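Uncharacterized protein MTH_862 (Methanothermobacter thermautotrophicus, PDB 2R47) is of unknown function, a member of an uncharacterised archaeal family related to Methanocaldococcus jannaschii MJ1183, and assembles here as a two-chain complex. Local coordinates at residues K7-I12 against L16-E21; E21-A26 against R50-I55; I29-V34 against P40-F45. All blocks are in the same frame, centred on the assembly; numbering follows the deposited sequence. Where two conformers were deposited one is given.

Contact 1 of 3, residues K7-I12 against L16-E21. With SO4 (sulfate ion), chain F.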
ATOM      1  N   LYS A   7       9.426 -20.239  -3.747  1.00 24.37           N
ATOM      2  CA  LYS A   7       8.915 -20.509  -2.413  1.00 23.63           C
ATOM      3  C   LYS A   7       7.646 -19.756  -2.119  1.00 23.33           C
ATOM      4  O   LYS A   7       7.273 -18.866  -2.876  1.00 21.87           O
ATOM      5  CB  LYS A   7       9.935 -20.074  -1.396  1.00 24.17           C
ATOM      6  CG  LYS A   7      10.312 -18.631  -1.505  1.00 25.98           C
ATOM      7  CD  LYS A   7      11.415 -18.384  -0.491  1.00 32.09           C
ATOM      8  CE  LYS A   7      11.980 -17.007  -0.610  1.00 33.57           C
ATOM      9  NZ  LYS A   7      13.072 -16.890   0.415  1.00 38.28           N
ATOM     10  N   GLU A   8       7.033 -20.074  -0.987  1.00 23.10           N
ATOM     11  CA  GLU A   8       5.773 -19.427  -0.586  1.00 25.52           C
ATOM     12  C   GLU A   8       6.024 -18.532   0.612  1.00 22.83           C
ATOM     13  O   GLU A   8       6.982 -18.739   1.366  1.00 22.81           O
ATOM     14  CB  GLU A   8       4.703 -20.468  -0.200  1.00 25.18           C
ATOM     15  CG  GLU A   8       4.375 -21.465  -1.286  1.00 31.53           C
ATOM     16  CD  GLU A   8       3.234 -22.436  -0.897  1.00 33.03           C
ATOM     17  OE1 GLU A   8       2.552 -22.196   0.142  1.00 40.53           O
ATOM     18  OE2 GLU A   8       3.028 -23.433  -1.645  1.00 41.76           O
ATOM     19  N   PHE A   9       5.145 -17.557   0.824  1.00 21.11           N
ATOM     20  CA  PHE A   9       5.249 -16.714   1.992  1.00 18.87           C
ATOM     21  C   PHE A   9       3.846 -16.393   2.470  1.00 19.79           C
ATOM     22  O   PHE A   9       2.875 -16.548   1.718  1.00 17.96           O
ATOM     23  CB  PHE A   9       6.044 -15.417   1.721  1.00 19.10           C
ATOM     24  CG  PHE A   9       5.439 -14.537   0.663  1.00 18.98           C
ATOM     25  CD1 PHE A   9       4.446 -13.577   1.001  1.00 15.77           C
ATOM     26  CD2 PHE A   9       5.816 -14.695  -0.685  1.00 17.56           C
ATOM     27  CE1 PHE A   9       3.866 -12.767  -0.008  1.00 19.97           C
ATOM     28  CE2 PHE A   9       5.236 -13.892  -1.708  1.00 18.34           C
ATOM     29  CZ  PHE A   9       4.274 -12.931  -1.365  1.00 19.70           C
ATOM     30  N   ARG A  10       3.761 -15.896   3.695  1.00 19.39           N
ATOM     31  CA  ARG A  10       2.480 -15.557   4.295  1.00 20.48           C
ATOM     32  C   ARG A  10       2.661 -14.340   5.190  1.00 19.63           C
ATOM     33  O   ARG A  10       3.629 -14.240   5.955  1.00 18.96           O
ATOM     34  CB  ARG A  10       1.964 -16.767   5.085  1.00 21.62           C
ATOM     35  CG  ARG A  10       0.636 -16.522   5.751  1.00 27.03           C
ATOM     36  CD  ARG A  10      -0.044 -17.838   6.114  1.00 32.83           C
ATOM     37  NE  ARG A  10      -1.260 -17.637   6.898  1.00 38.58           N
ATOM     38  CZ  ARG A  10      -2.380 -17.025   6.485  1.00 42.06           C
ATOM     39  NH1 ARG A  10      -2.480 -16.442   5.272  1.00 43.54           N
ATOM     40  NH2 ARG A  10      -3.407 -16.952   7.323  1.00 41.01           N
ATOM     41  N   GLY A  11       1.728 -13.407   5.075  1.00 19.46           N
ATOM     42  CA  GLY A  11       1.740 -12.188   5.863  1.00 19.67           C
ATOM     43  C   GLY A  11       2.571 -11.081   5.252  1.00 19.76           C
ATOM     44  O   GLY A  11       3.446 -11.352   4.418  1.00 19.19           O
ATOM     45  N   ILE A  12       2.335  -9.846   5.719  1.00 19.42           N
ATOM     46  CA  ILE A  12       3.069  -8.645   5.267  1.00 19.52           C
ATOM     47  C   ILE A  12       4.548  -8.699   5.611  1.00 17.57           C
ATOM     48  O   ILE A  12       5.388  -8.374   4.798  1.00 17.91           O
ATOM     49  CB  ILE A  12       2.489  -7.334   5.896  1.00 20.38           C
ATOM     50  CG1 ILE A  12       0.993  -7.178   5.566  1.00 23.40           C
ATOM     51  CG2 ILE A  12       3.230  -6.093   5.331  1.00 21.14           C
ATOM     52  CD1 ILE A  12       0.719  -6.883   4.116  1.00 28.55           C
ATOM     53  N   LEU A  16       7.345  -8.367   2.533  1.00 15.75           N
ATOM     54  CA  LEU A  16       8.471  -7.435   2.480  1.00 17.11           C
ATOM     55  C   LEU A  16       9.825  -8.162   2.493  1.00 17.29           C
ATOM     56  O   LEU A  16      10.768  -7.790   1.764  1.00 16.06           O
ATOM     57  CB  LEU A  16       8.398  -6.431   3.660  1.00 15.92           C
ATOM     58  CG  LEU A  16       7.103  -5.588   3.782  1.00 20.42           C
ATOM     59  CD1 LEU A  16       7.204  -4.687   5.034  1.00 21.13           C
ATOM     60  CD2 LEU A  16       6.885  -4.789   2.509  1.00 20.63           C
ATOM     61  N   GLY A  17       9.931  -9.191   3.334  1.00 15.74           N
ATOM     62  CA  GLY A  17      11.188  -9.955   3.442  1.00 16.21           C
ATOM     63  C   GLY A  17      11.674 -10.630   2.172  1.00 16.00           C
ATOM     64  O   GLY A  17      12.878 -10.562   1.838  1.00 16.79           O
ATOM     65  N   VAL A  18      10.764 -11.277   1.442  1.00 16.69           N
ATOM     66  CA  VAL A  18      11.177 -11.914   0.167  1.00 16.21           C
ATOM     67  C   VAL A  18      11.588 -10.861  -0.860  1.00 16.26           C
ATOM     68  O   VAL A  18      12.436 -11.115  -1.707  1.00 15.77           O
ATOM     69  CB  VAL A  18      10.132 -12.888  -0.415  1.00 16.34           C
ATOM     70  CG1 VAL A  18       9.842 -14.012   0.593  1.00 17.72           C
ATOM     71  CG2 VAL A  18       8.833 -12.152  -0.826  1.00 15.71           C
ATOM     72  N   PHE A  19      10.996  -9.669  -0.782  1.00 16.27           N
ATOM     73  CA  PHE A  19      11.430  -8.565  -1.646  1.00 15.71           C
ATOM     74  C   PHE A  19      12.842  -8.127  -1.233  1.00 17.40           C
ATOM     75  O   PHE A  19      13.753  -8.000  -2.093  1.00 17.85           O
ATOM     76  CB  PHE A  19      10.434  -7.369  -1.601  1.00 16.83           C
ATOM     77  CG  PHE A  19      10.829  -6.237  -2.550  1.00 15.87           C
ATOM     78  CD1 PHE A  19      10.707  -6.401  -3.933  1.00 19.86           C
ATOM     79  CD2 PHE A  19      11.407  -5.074  -2.048  1.00 18.04           C
ATOM     80  CE1 PHE A  19      11.128  -5.373  -4.821  1.00 21.28           C
ATOM     81  CE2 PHE A  19      11.837  -4.066  -2.923  1.00 16.75           C
ATOM     82  CZ  PHE A  19      11.647  -4.202  -4.286  1.00 19.12           C
ATOM     83  N   ARG A  20      13.056  -7.911   0.063  1.00 16.42           N
ATOM     84  CA  ARG A  20      14.391  -7.527   0.527  1.00 18.13           C
ATOM     85  C   ARG A  20      15.453  -8.508   0.062  1.00 17.42           C
ATOM     86  O   ARG A  20      16.522  -8.093  -0.335  1.00 18.06           O
ATOM     87  CB  ARG A  20      14.449  -7.496   2.050  1.00 18.62           C
ATOM     88  CG  ARG A  20      13.710  -6.321   2.628  1.00 19.03           C
ATOM     89  CD  ARG A  20      14.145  -6.048   4.103  1.00 19.76           C
ATOM     90  NE  ARG A  20      13.052  -5.321   4.744  1.00 22.07           N
ATOM     91  CZ  ARG A  20      12.060  -5.882   5.426  1.00 25.44           C
ATOM     92  NH1 ARG A  20      12.047  -7.194   5.656  1.00 23.55           N
ATOM     93  NH2 ARG A  20      11.082  -5.104   5.926  1.00 24.66           N
ATOM     94  N   GLU A  21      15.127  -9.799   0.107  1.00 18.47           N
ATOM     95  CA  GLU A  21      16.030 -10.861  -0.346  1.00 18.29           C
ATOM     96  C   GLU A  21      16.274 -10.765  -1.843  1.00 18.39           C
ATOM     97  O   GLU A  21      17.433 -10.880  -2.289  1.00 17.76           O
ATOM     98  CB  GLU A  21      15.397 -12.216  -0.037  1.00 19.39           C
ATOM     99  CG  GLU A  21      15.394 -12.547   1.424  1.00 18.74           C
ATOM    100  CD  GLU A  21      14.616 -13.822   1.722  1.00 24.80           C
ATOM    101  OE1 GLU A  21      13.970 -14.419   0.819  1.00 25.04           O
ATOM    102  OE2 GLU A  21      14.649 -14.229   2.893  1.00 26.69           O
TER
HETATM  103  S   SO4 F 701       2.246 -10.322   9.277  0.65 31.02           S
HETATM  104  O1  SO4 F 701       1.954  -9.989  10.676  0.65 32.11           O
HETATM  105  O2  SO4 F 701       1.303  -9.465   8.508  0.65 32.82           O
HETATM  106  O3  SO4 F 701       2.099 -11.751   9.065  0.65 32.99           O
HETATM  107  O4  SO4 F 701       3.586  -9.992   8.943  0.65 32.89           O
HETATM  108  O   HOH W   1      12.494 -15.523   3.539  1.00 39.91           O
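The end of strand 4-10, residues 7-10, runs back over the helix that follows it, the short axes 9.5 Å apart at 137°, so that Lys7 and Phe9 look onto Val18 and Glu21. At the N-terminal end of the segment, Lys7 carries its otherwise extended chain from a chi1 of 57°, with CG between the backbone N and the carbonyl carbon. This takes Lys7 CE past Val18 CG1 (3.9 Å) and delivers Lys7 NZ to Glu21 OE1 at 2.7 Å, a salt bridge made on the syn side of the carboxylate. A water donates to Glu21 OE2 and has a weak bond from Lys7 NZ. In the middle, Val18 CG2 lies over one face of the Phe9 ring, 3.9 Å from Phe9 CD2. Strand 4-10 packed on helix 11-22 belongs to the dimer interface: residues 7-10 pair antiparallel with a strand of the second subunit, so the sheet runs on across it. With a methionine in place of Lys7, the carboxylate of Glu21 would probably lose its charged mate. Leu16 N bonds to Ile12 O at 3.0 Å, a nearly straight i to i+4 backbone bond of helix 11-22, while Leu16 CG rests 3.4 Å from Ile12 O. Ile12 N and Lys13 N bind a sulfate, probably from the crystallisation liquor.

Contact 2 of 3, residues E21-A26 against R50-I55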
ATOM      1  N   GLU A  21      15.127  -9.799   0.107  1.00 18.47           N
ATOM      2  CA  GLU A  21      16.030 -10.861  -0.346  1.00 18.29           C
ATOM      3  C   GLU A  21      16.274 -10.765  -1.843  1.00 18.39           C
ATOM      4  O   GLU A  21      17.433 -10.880  -2.289  1.00 17.76           O
ATOM      5  CB  GLU A  21      15.397 -12.216  -0.037  1.00 19.39           C
ATOM      6  CG  GLU A  21      15.394 -12.547   1.424  1.00 18.74           C
ATOM      7  CD  GLU A  21      14.616 -13.822   1.722  1.00 24.80           C
ATOM      8  OE1 GLU A  21      13.970 -14.419   0.819  1.00 25.04           O
ATOM      9  OE2 GLU A  21      14.649 -14.229   2.893  1.00 26.69           O
ATOM     10  N   ALA A  22      15.194 -10.568  -2.610  1.00 17.98           N
ATOM     11  CA  ALA A  22      15.268 -10.467  -4.069  1.00 18.99           C
ATOM     12  C   ALA A  22      16.192  -9.309  -4.510  1.00 18.32           C
ATOM     13  O   ALA A  22      16.929  -9.460  -5.460  1.00 18.64           O
ATOM     14  CB  ALA A  22      13.858 -10.345  -4.693  1.00 19.71           C
ATOM     15  N   VAL A  23      16.171  -8.171  -3.814  1.00 17.29           N
ATOM     16  CA  VAL A  23      16.981  -7.003  -4.212  1.00 18.07           C
ATOM     17  C   VAL A  23      18.230  -6.753  -3.342  1.00 18.49           C
ATOM     18  O   VAL A  23      18.780  -5.648  -3.328  1.00 19.67           O
ATOM     19  CB  VAL A  23      16.118  -5.711  -4.271  1.00 17.46           C
ATOM     20  CG1 VAL A  23      14.993  -5.921  -5.311  1.00 16.41           C
ATOM     21  CG2 VAL A  23      15.539  -5.372  -2.891  1.00 17.52           C
ATOM     22  N   LYS A  24      18.707  -7.785  -2.673  1.00 20.05           N
ATOM     23  CA  LYS A  24      19.767  -7.602  -1.688  1.00 21.72           C
ATOM     24  C   LYS A  24      21.014  -6.941  -2.234  1.00 22.83           C
ATOM     25  O   LYS A  24      21.663  -6.201  -1.518  1.00 23.64           O
ATOM     26  CB  LYS A  24      20.151  -8.936  -1.053  1.00 21.53           C
ATOM     27  CG  LYS A  24      20.516 -10.048  -2.008  1.00 22.89           C
ATOM     28  CD  LYS A  24      20.660 -11.394  -1.222  1.00 23.61           C
ATOM     29  CE  LYS A  24      21.602 -12.395  -1.916  1.00 26.88           C
ATOM     30  NZ  LYS A  24      21.430 -13.850  -1.422  1.00 25.28           N
ATOM     31  N   ASP A  25      21.358  -7.230  -3.483  1.00 23.22           N
ATOM     32  CA  ASP A  25      22.602  -6.725  -4.072  1.00 24.70           C
ATOM     33  C   ASP A  25      22.428  -5.442  -4.871  1.00 24.28           C
ATOM     34  O   ASP A  25      23.405  -4.932  -5.437  1.00 24.44           O
ATOM     35  CB  ASP A  25      23.241  -7.807  -4.960  1.00 25.66           C
ATOM     36  CG  ASP A  25      23.762  -8.999  -4.144  1.00 28.41           C
ATOM     37  OD1 ASP A  25      24.303  -8.775  -3.040  1.00 31.14           O
ATOM     38  OD2 ASP A  25      23.614 -10.151  -4.604  1.00 33.18           O
ATOM     39  N   ALA A  26      21.208  -4.908  -4.901  1.00 22.60           N
ATOM     40  CA  ALA A  26      20.889  -3.720  -5.708  1.00 21.39           C
ATOM     41  C   ALA A  26      21.269  -2.436  -5.007  1.00 21.12           C
ATOM     42  O   ALA A  26      21.197  -2.349  -3.788  1.00 21.83           O
ATOM     43  CB  ALA A  26      19.370  -3.669  -6.037  1.00 22.00           C
ATOM     44  N   ARG A  50      14.567   0.986   2.298  1.00 19.58           N
ATOM     45  CA  ARG A  50      14.792   2.434   2.317  1.00 21.16           C
ATOM     46  C   ARG A  50      16.276   2.793   2.369  1.00 21.42           C
ATOM     47  O   ARG A  50      16.644   3.963   2.212  1.00 21.82           O
ATOM     48  CB  ARG A  50      14.059   3.061   3.503  1.00 21.82           C
ATOM     49  CG  ARG A  50      14.337   2.371   4.847  1.00 23.98           C
ATOM     50  CD  ARG A  50      13.538   3.070   5.946  1.00 26.83           C
ATOM     51  NE  ARG A  50      13.698   2.487   7.285  1.00 29.36           N
ATOM     52  CZ  ARG A  50      13.145   1.330   7.680  1.00 32.25           C
ATOM     53  NH1 ARG A  50      12.418   0.615   6.823  1.00 33.36           N
ATOM     54  NH2 ARG A  50      13.311   0.872   8.931  1.00 31.35           N
ATOM     55  N   ASP A  51      17.119   1.787   2.600  1.00 21.99           N
ATOM     56  CA  ASP A  51      18.577   1.956   2.507  1.00 23.37           C
ATOM     57  C   ASP A  51      19.073   2.223   1.078  1.00 22.86           C
ATOM     58  O   ASP A  51      20.224   2.698   0.845  1.00 22.39           O
ATOM     59  CB  ASP A  51      19.306   0.733   3.118  1.00 25.49           C
ATOM     60  CG  ASP A  51      18.857  -0.619   2.525  1.00 28.88           C
ATOM     61  OD1 ASP A  51      17.687  -1.018   2.649  1.00 31.61           O
ATOM     62  OD2 ASP A  51      19.723  -1.323   1.969  1.00 35.95           O
ATOM     63  N   LYS A  52      18.247   1.861   0.101  1.00 21.10           N
ATOM     64  CA  LYS A  52      18.631   1.955  -1.293  1.00 20.57           C
ATOM     65  C   LYS A  52      18.182   3.291  -1.841  1.00 19.09           C
ATOM     66  O   LYS A  52      17.521   4.039  -1.160  1.00 17.45           O
ATOM     67  CB  LYS A  52      17.998   0.820  -2.083  1.00 21.39           C
ATOM     68  CG  LYS A  52      18.594  -0.515  -1.674  1.00 24.08           C
ATOM     69  CD  LYS A  52      17.967  -1.626  -2.432  1.00 25.67           C
ATOM     70  CE  LYS A  52      18.334  -2.977  -1.775  1.00 25.26           C
ATOM     71  NZ  LYS A  52      19.797  -3.123  -1.476  1.00 23.70           N
ATOM     72  N   ASP A  53      18.609   3.608  -3.056  1.00 18.82           N
ATOM     73  CA  ASP A  53      18.152   4.845  -3.698  0.60 19.20           C
ATOM     74  C   ASP A  53      17.007   4.424  -4.630  1.00 19.36           C
ATOM     75  O   ASP A  53      17.196   3.699  -5.619  1.00 20.16           O
ATOM     76  CB  ASP A  53      19.274   5.565  -4.475  0.60 20.61           C
ATOM     77  CG  ASP A  53      20.088   6.556  -3.597  0.60 22.69           C
ATOM     78  OD1 ASP A  53      19.776   6.773  -2.401  0.60 23.52           O
ATOM     79  OD2 ASP A  53      21.055   7.152  -4.138  0.60 30.55           O
ATOM     80  N   ASN A  54      15.787   4.865  -4.291  1.00 16.88           N
ATOM     81  CA  ASN A  54      14.593   4.318  -4.958  1.00 16.58           C
ATOM     82  C   ASN A  54      13.834   5.428  -5.679  1.00 15.92           C
ATOM     83  O   ASN A  54      13.788   6.598  -5.208  1.00 16.26           O
ATOM     84  CB  ASN A  54      13.656   3.756  -3.906  1.00 16.13           C
ATOM     85  CG  ASN A  54      14.298   2.605  -3.096  1.00 16.92           C
ATOM     86  OD1 ASN A  54      14.946   1.746  -3.682  1.00 20.47           O
ATOM     87  ND2 ASN A  54      14.133   2.628  -1.781  1.00 15.96           N
ATOM     88  N   ILE A  55      13.226   5.061  -6.782  1.00 15.71           N
ATOM     89  CA  ILE A  55      12.389   6.008  -7.530  1.00 14.97           C
ATOM     90  C   ILE A  55      11.056   5.377  -7.959  1.00 14.07           C
ATOM     91  O   ILE A  55      10.943   4.138  -8.068  1.00 15.08           O
ATOM     92  CB  ILE A  55      13.100   6.554  -8.825  1.00 14.82           C
ATOM     93  CG1 ILE A  55      13.299   5.433  -9.859  1.00 16.47           C
ATOM     94  CG2 ILE A  55      14.497   7.236  -8.515  1.00 16.53           C
ATOM     95  CD1 ILE A  55      13.986   5.937 -11.215  1.00 18.31           C
TER
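The flat group that matters is the Ala26 carbonyl, which Lys52 NZ meets at 2.8 Å, tilted 18° from the carbonyl plane with a C=O...N angle of 146°. Lys52 reaches the turn with a straight chain as far as CE, then bends at chi4 (-48°), which turns NZ in among the carbonyl oxygens of the turn. Lys52 CE lies 3.1 Å from Val23 O, and the same carbon rests on Val23 CG2 at 3.8 Å, while Lys52 CD lies 4.4 Å from Ala26 CB. The receiving piece is a type I beta turn from Val23 to Ala26, closed by Ala26 N bonding to Val23 O at 3.0 Å; it follows helix 11-22 and leads into strand 28-33. Lys52 stands just before strand 53-58, the parallel neighbour of strand 28-33, so one amine ties together the two entries into adjacent strands of the central sheet. The oxygens around NZ would probably favour its positive charge, to which Asp51 OD2 adds a long salt bridge at 3.9 Å from Lys52 NZ. The aliphatic part of Lys52 also lies on Ile29, and Val23 packs on Val49 and Met121.

Contact 3 of 3, residues I29-V34 against P40-F45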
ATOM      1  N   ILE A  29      16.662   1.064  -7.080  1.00 17.63           N
ATOM      2  CA  ILE A  29      15.455   0.372  -7.522  0.60 16.83           C
ATOM      3  C   ILE A  29      14.458   1.375  -8.086  1.00 15.65           C
ATOM      4  O   ILE A  29      14.278   2.460  -7.540  1.00 15.40           O
ATOM      5  CB  ILE A  29      14.812  -0.414  -6.369  0.60 17.00           C
ATOM      6  CG1 ILE A  29      15.807  -1.440  -5.810  0.60 19.20           C
ATOM      7  CG2 ILE A  29      13.520  -1.156  -6.855  0.60 16.37           C
ATOM      8  CD1 ILE A  29      15.312  -2.151  -4.567  0.60 19.76           C
ATOM      9  N   GLY A  30      13.817   0.995  -9.178  1.00 14.00           N
ATOM     10  CA  GLY A  30      12.794   1.809  -9.832  1.00 13.74           C
ATOM     11  C   GLY A  30      11.523   1.006  -9.734  1.00 14.32           C
ATOM     12  O   GLY A  30      11.552  -0.184  -9.995  1.00 15.19           O
ATOM     13  N   PHE A  31      10.435   1.637  -9.306  1.00 13.96           N
ATOM     14  CA  PHE A  31       9.104   0.966  -9.286  1.00 13.70           C
ATOM     15  C   PHE A  31       8.263   1.680 -10.322  1.00 14.42           C
ATOM     16  O   PHE A  31       8.133   2.883 -10.207  1.00 15.82           O
ATOM     17  CB  PHE A  31       8.445   1.146  -7.904  1.00 13.01           C
ATOM     18  CG  PHE A  31       9.208   0.473  -6.771  1.00 13.54           C
ATOM     19  CD1 PHE A  31       8.884  -0.810  -6.367  1.00 14.01           C
ATOM     20  CD2 PHE A  31      10.213   1.173  -6.076  1.00 15.32           C
ATOM     21  CE1 PHE A  31       9.552  -1.426  -5.298  1.00 16.19           C
ATOM     22  CE2 PHE A  31      10.906   0.557  -4.997  1.00 13.36           C
ATOM     23  CZ  PHE A  31      10.567  -0.742  -4.624  1.00 14.69           C
ATOM     24  N   ALA A  32       7.716   0.946 -11.300  1.00 14.41           N
ATOM     25  CA  ALA A  32       6.892   1.554 -12.359  1.00 14.84           C
ATOM     26  C   ALA A  32       5.473   1.055 -12.192  1.00 14.22           C
ATOM     27  O   ALA A  32       5.224  -0.151 -12.139  1.00 13.74           O
ATOM     28  CB  ALA A  32       7.429   1.171 -13.729  1.00 14.86           C
ATOM     29  N   GLY A  33       4.532   1.975 -12.108  1.00 15.12           N
ATOM     30  CA  GLY A  33       3.143   1.532 -12.000  1.00 14.54           C
ATOM     31  C   GLY A  33       2.142   2.638 -12.260  1.00 15.09           C
ATOM     32  O   GLY A  33       2.493   3.811 -12.441  1.00 15.35           O
ATOM     33  N   VAL A  34       0.879   2.251 -12.231  1.00 13.67           N
ATOM     34  CA  VAL A  34      -0.200   3.212 -12.432  1.00 14.91           C
ATOM     35  C   VAL A  34      -0.389   4.109 -11.199  1.00 14.62           C
ATOM     36  O   VAL A  34      -0.649   3.625 -10.100  1.00 15.11           O
ATOM     37  CB  VAL A  34      -1.480   2.458 -12.702  1.00 14.05           C
ATOM     38  CG1 VAL A  34      -2.618   3.462 -12.944  1.00 14.83           C
ATOM     39  CG2 VAL A  34      -1.275   1.570 -13.913  1.00 13.89           C
ATOM     40  N   PRO A  40       0.951   3.337  -3.876  1.00 14.93           N
ATOM     41  CA  PRO A  40       1.110   2.862  -2.492  1.00 14.99           C
ATOM     42  C   PRO A  40       2.005   1.628  -2.383  1.00 14.74           C
ATOM     43  O   PRO A  40       2.763   1.495  -1.405  1.00 15.56           O
ATOM     44  CB  PRO A  40      -0.345   2.543  -2.067  1.00 14.52           C
ATOM     45  CG  PRO A  40      -1.185   3.467  -2.907  1.00 17.28           C
ATOM     46  CD  PRO A  40      -0.477   3.497  -4.223  1.00 15.21           C
ATOM     47  N   PHE A  41       1.984   0.754  -3.389  1.00 14.67           N
ATOM     48  CA  PHE A  41       2.824  -0.463  -3.344  1.00 14.68           C
ATOM     49  C   PHE A  41       4.249  -0.097  -3.555  1.00 15.28           C
ATOM     50  O   PHE A  41       5.121  -0.590  -2.908  1.00 14.48           O
ATOM     51  CB  PHE A  41       2.332  -1.478  -4.377  1.00 15.78           C
ATOM     52  CG  PHE A  41       0.916  -1.858  -4.118  1.00 19.54           C
ATOM     53  CD1 PHE A  41       0.585  -2.560  -2.959  1.00 23.23           C
ATOM     54  CD2 PHE A  41      -0.107  -1.369  -4.932  1.00 23.40           C
ATOM     55  CE1 PHE A  41      -0.767  -2.860  -2.669  1.00 26.80           C
ATOM     56  CE2 PHE A  41      -1.459  -1.665  -4.636  1.00 25.16           C
ATOM     57  CZ  PHE A  41      -1.763  -2.402  -3.510  1.00 23.17           C
ATOM     58  N   ALA A  42       4.483   0.800  -4.481  1.00 14.60           N
ATOM     59  CA  ALA A  42       5.846   1.287  -4.622  1.00 15.22           C
ATOM     60  C   ALA A  42       6.350   1.891  -3.296  1.00 15.97           C
ATOM     61  O   ALA A  42       7.503   1.663  -2.895  1.00 14.62           O
ATOM     62  CB  ALA A  42       5.899   2.296  -5.774  1.00 14.66           C
ATOM     63  N   GLN A  43       5.500   2.653  -2.593  1.00 15.87           N
ATOM     64  CA  GLN A  43       5.946   3.314  -1.337  1.00 15.26           C
ATOM     65  C   GLN A  43       6.194   2.282  -0.241  1.00 16.47           C
ATOM     66  O   GLN A  43       7.148   2.399   0.542  1.00 18.64           O
ATOM     67  CB  GLN A  43       4.892   4.351  -0.879  1.00 15.51           C
ATOM     68  CG  GLN A  43       4.957   5.556  -1.832  1.00 16.82           C
ATOM     69  CD  GLN A  43       3.735   6.476  -1.791  1.00 22.09           C
ATOM     70  OE1 GLN A  43       2.630   6.100  -2.102  1.00 26.92           O
ATOM     71  NE2 GLN A  43       3.981   7.712  -1.497  1.00 25.09           N
ATOM     72  N   LEU A  44       5.359   1.256  -0.207  1.00 15.64           N
ATOM     73  CA  LEU A  44       5.477   0.196   0.806  1.00 16.31           C
ATOM     74  C   LEU A  44       6.764  -0.574   0.639  1.00 15.92           C
ATOM     75  O   LEU A  44       7.523  -0.790   1.605  1.00 16.32           O
ATOM     76  CB  LEU A  44       4.273  -0.758   0.760  1.00 16.09           C
ATOM     77  CG  LEU A  44       4.364  -1.923   1.769  1.00 18.03           C
ATOM     78  CD1 LEU A  44       4.353  -1.405   3.218  1.00 18.64           C
ATOM     79  CD2 LEU A  44       3.247  -2.893   1.522  1.00 19.06           C
ATOM     80  N   PHE A  45       7.042  -0.986  -0.585  1.00 15.42           N
ATOM     81  CA  PHE A  45       8.240  -1.807  -0.803  1.00 16.53           C
ATOM     82  C   PHE A  45       9.534  -0.991  -0.782  1.00 16.54           C
ATOM     83  O   PHE A  45      10.582  -1.487  -0.331  1.00 16.75           O
ATOM     84  CB  PHE A  45       8.073  -2.684  -2.056  1.00 15.66           C
ATOM     85  CG  PHE A  45       7.137  -3.835  -1.807  1.00 16.10           C
ATOM     86  CD1 PHE A  45       7.634  -5.036  -1.304  1.00 17.65           C
ATOM     87  CD2 PHE A  45       5.755  -3.682  -1.925  1.00 18.06           C
ATOM     88  CE1 PHE A  45       6.778  -6.124  -1.034  1.00 17.94           C
ATOM     89  CE2 PHE A  45       4.893  -4.738  -1.624  1.00 18.90           C
ATOM     90  CZ  PHE A  45       5.409  -5.963  -1.153  1.00 17.51           C
TER
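Strand 28-33 and helix 40-48 form the first half of a beta-alpha-beta crossover, and this contact seats the helix on the strand through Phe31, Ala42 and Phe45. The closest touch is methylene to methyl, Phe31 CB to Ala42 CB at 3.5 Å, and it brings the two backbones to 5.7 Å between the CA atoms of Phe31 and Ala42. A side chain as small as alanine suits so close an approach. Phe31 CG is anti to its carbonyl carbon (chi1 -64°), which carries the ring from Ala42 on toward Phe45. Ala42 O stands 4.1 Å above the Phe31 ring centre on one face; on the opposite face Ile29 CG2 lies 3.6 Å above the plane, nearer the rim. Held between helix backbone and a residue of its own strand, the ring ends with Phe31 CE1 3.8 Å from Phe45 CB and Phe31 CZ 4.0 Å from Phe45 C. Phe45 offers its CB here and sends its own ring away, edge-to-face with both His15 and Phe19. Val89 of the adjacent strand 88-91 also touches Phe31. Just past the strand, Val34 N is hydrogen-bonded to the sulfonate of oxidised Cys38, a cysteinesulfonic acid in the connecting loop. The chain then returns as strand 53-58, parallel to and beside strand 28-33, as in the beta-alpha-beta units of Rossmann-like alpha/beta folds.

Contact 3 is the buried one, close to the centre of the chain and joined by apolar side chains, without a polar bond between the segments, whereas contacts 1 and 2 lie farther out and are only partly buried, each mixing a few apolar touches with a lysine. The lysines differ in partner: a carboxylate in contact 1, backbone carbonyl in contact 2. Contacts 1 and 2 both use helix 11-22 and overlap at Glu21, which acts only in contact 1; Phe19 and Leu16 of that helix pack against Phe31, Phe45 and Leu44 of contact 3. Contact 3 is nested inside the loop that contact 2 closes, and strands 28-33 and 53-58 join them side by side. Contacts 1 and 3 both reach the second subunit; contact 2 does not.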